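Local coordinates for TfuA domain-containing protein (Methanosarcina acetivorans, PDB 6XP8) that probably takes part in peptide backbone thioamidation, the replacement of a backbone amide oxygen by sulfur, alongside a YcaO enzyme, at residues I131-K136 against V196-Q201. Sequence-based numbering, arbitrary orientation.
Sequences IRETLK and VDIKRQ
Methyl CG2 of Val196 lies over one face of the Glu133 peptide group, 3.6 Å from its carbonyl O. The other methyl, CG1, lies against the aliphatic base of the Glu133 side chain, 3.7 Å from its CB. Farther along that bent chain, CG of Glu133 comes within 4.3 Å of CG2 of Ile198, and Trp100 of helix 96-102 also touches Glu133. Asp197, whose CB leaves its backbone away from 131-136, sits at the N-cap of helix 198-215; its OD1 takes the N-H of Arg200 from above the carboxylate plane, 60° out of it, and also bonds Asn130 ND2. The polar link is Val196 N to Thr134 OG1, 3.0 Å and bent to 148°. With OG1 beside its own backbone N (chi1 -59°), the hydroxyl also reaches back to Asn130 O, and Tyr166 OH is a further partner. A valine in place of Thr134 would probably leave the Val196 N-H without this acceptor, and would take from Asn130 O and Tyr166 OH their bond to the hydroxyl. Chemically, then, one buried hydroxyl and a small apolar patch join helix 128-140 to the residues leading into helix 198-215, with Asn130 bonded to both sides.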
loop_
_atom_site.group_PDB
_atom_site.type_symbol
_atom_site.label_atom_id
_atom_site.label_comp_id
_atom_site.label_asym_id
_atom_site.label_seq_id
_atom_site.Cartn_x
_atom_site.Cartn_y
_atom_site.Cartn_z
ATOM N N ILE A 131 3.897 -7.409 -6.349
ATOM C CA ILE A 131 4.707 -8.485 -6.956
ATOM C C ILE A 131 3.999 -9.835 -6.785
ATOM O O ILE A 131 3.877 -10.601 -7.749
ATOM C CB ILE A 131 6.165 -8.511 -6.407
ATOM C CG1 ILE A 131 6.921 -7.245 -6.835
ATOM C CG2 ILE A 131 6.921 -9.759 -6.869
ATOM C CD1 ILE A 131 8.158 -6.928 -6.007
ATOM N N ARG A 132 3.503 -10.094 -5.572
ATOM C CA ARG A 132 2.740 -11.311 -5.257
ATOM C C ARG A 132 1.562 -11.503 -6.219
ATOM O O ARG A 132 1.424 -12.558 -6.845
ATOM C CB ARG A 132 2.229 -11.279 -3.807
ATOM C CG ARG A 132 3.303 -11.446 -2.738
ATOM C CD ARG A 132 2.674 -11.553 -1.353
ATOM N NE ARG A 132 3.665 -11.682 -0.279
ATOM C CZ ARG A 132 4.280 -12.813 0.076
ATOM N NH1 ARG A 132 4.046 -13.959 -0.567
ATOM N NH2 ARG A 132 5.151 -12.795 1.082
ATOM N N GLU A 133 0.748 -10.454 -6.352
ATOM C CA GLU A 133 -0.461 -10.483 -7.172
ATOM C C GLU A 133 -0.176 -10.525 -8.672
ATOM O O GLU A 133 -0.914 -11.170 -9.434
ATOM C CB GLU A 133 -1.355 -9.291 -6.827
ATOM C CG GLU A 133 -2.053 -9.428 -5.482
ATOM C CD GLU A 133 -2.988 -10.622 -5.430
ATOM O OE1 GLU A 133 -4.052 -10.576 -6.080
ATOM O OE2 GLU A 133 -2.658 -11.607 -4.739
ATOM N N THR A 134 0.888 -9.837 -9.085
ATOM C CA THR A 134 1.290 -9.784 -10.493
ATOM C C THR A 134 1.919 -11.111 -10.936
ATOM O O THR A 134 1.619 -11.587 -12.029
ATOM C CB THR A 134 2.181 -8.558 -10.795
ATOM O OG1 THR A 134 1.456 -7.368 -10.455
ATOM C CG2 THR A 134 2.560 -8.476 -12.270
ATOM N N LEU A 135 2.756 -11.709 -10.079
ATOM C CA LEU A 135 3.296 -13.053 -10.354
ATOM C C LEU A 135 2.216 -14.135 -10.405
ATOM O O LEU A 135 2.311 -15.062 -11.213
ATOM C CB LEU A 135 4.409 -13.440 -9.371
ATOM C CG LEU A 135 5.778 -12.760 -9.546
ATOM C CD1 LEU A 135 6.726 -13.192 -8.436
ATOM C CD2 LEU A 135 6.404 -13.041 -10.907
ATOM N N LYS A 136 1.194 -14.006 -9.553
ATOM C CA LYS A 136 0.018 -14.882 -9.604
ATOM C C LYS A 136 -0.735 -14.768 -10.929
ATOM O O LYS A 136 -1.073 -15.788 -11.531
ATOM C CB LYS A 136 -0.917 -14.640 -8.417
ATOM C CG LYS A 136 -0.533 -15.457 -7.198
ATOM C CD LYS A 136 -1.232 -14.978 -5.936
ATOM C CE LYS A 136 -0.767 -15.790 -4.735
ATOM N NZ LYS A 136 -1.541 -15.472 -3.505
ATOM N N VAL A 196 -1.018 -6.064 -11.499
ATOM C CA VAL A 196 -2.118 -6.092 -10.541
ATOM C C VAL A 196 -1.674 -5.159 -9.413
ATOM O O VAL A 196 -0.931 -5.560 -8.505
ATOM C CB VAL A 196 -2.422 -7.519 -10.026
ATOM C CG1 VAL A 196 -3.638 -7.520 -9.105
ATOM C CG2 VAL A 196 -2.637 -8.488 -11.188
ATOM N N ASP A 197 -2.108 -3.906 -9.523
ATOM C CA ASP A 197 -1.736 -2.837 -8.606
ATOM C C ASP A 197 -2.712 -2.845 -7.433
ATOM O O ASP A 197 -3.653 -2.032 -7.353
ATOM C CB ASP A 197 -1.716 -1.487 -9.347
ATOM C CG ASP A 197 -1.016 -0.374 -8.559
ATOM O OD1 ASP A 197 -0.810 -0.501 -7.325
ATOM O OD2 ASP A 197 -0.688 0.660 -9.185
ATOM N N ILE A 198 -2.480 -3.790 -6.529
ATOM C CA ILE A 198 -3.373 -3.999 -5.392
ATOM C C ILE A 198 -3.350 -2.819 -4.420
ATOM O O ILE A 198 -4.375 -2.499 -3.821
ATOM C CB ILE A 198 -3.152 -5.373 -4.697
ATOM C CG1 ILE A 198 -4.311 -5.711 -3.740
ATOM C CG2 ILE A 198 -1.809 -5.460 -3.976
ATOM C CD1 ILE A 198 -5.650 -5.911 -4.425
ATOM N N LYS A 199 -2.194 -2.169 -4.290
ATOM C CA LYS A 199 -2.087 -0.965 -3.458
ATOM C C LYS A 199 -2.986 0.156 -3.970
ATOM O O LYS A 199 -3.683 0.790 -3.177
ATOM C CB LYS A 199 -0.642 -0.492 -3.339
ATOM C CG LYS A 199 0.224 -1.406 -2.488
ATOM C CD LYS A 199 1.492 -0.679 -2.070
ATOM C CE LYS A 199 1.406 -0.130 -0.662
ATOM N NZ LYS A 199 2.659 0.600 -0.309
ATOM N N ARG A 200 -2.994 0.370 -5.288
ATOM C CA ARG A 200 -3.843 1.400 -5.896
ATOM C C ARG A 200 -5.328 1.074 -5.741
ATOM O O ARG A 200 -6.133 1.953 -5.429
ATOM C CB ARG A 200 -3.504 1.569 -7.379
ATOM C CG ARG A 200 -4.270 2.683 -8.064
ATOM C CD ARG A 200 -3.966 2.740 -9.554
ATOM N NE ARG A 200 -4.575 3.928 -10.156
ATOM C CZ ARG A 200 -4.020 5.137 -10.168
ATOM N NH1 ARG A 200 -2.822 5.339 -9.624
ATOM N NH2 ARG A 200 -4.664 6.152 -10.734
ATOM N N GLN A 201 -5.687 -0.193 -5.950
ATOM C CA GLN A 201 -7.089 -0.608 -5.860
ATOM C C GLN A 201 -7.589 -0.499 -4.431
ATOM O O GLN A 201 -8.705 -0.043 -4.201
ATOM C CB GLN A 201 -7.303 -2.013 -6.431
ATOM C CG GLN A 201 -7.130 -2.036 -7.951
ATOM C CD GLN A 201 -7.248 -3.418 -8.555
ATOM O OE1 GLN A 201 -6.680 -4.389 -8.039
ATOM N NE2 GLN A 201 -7.972 -3.517 -9.669
#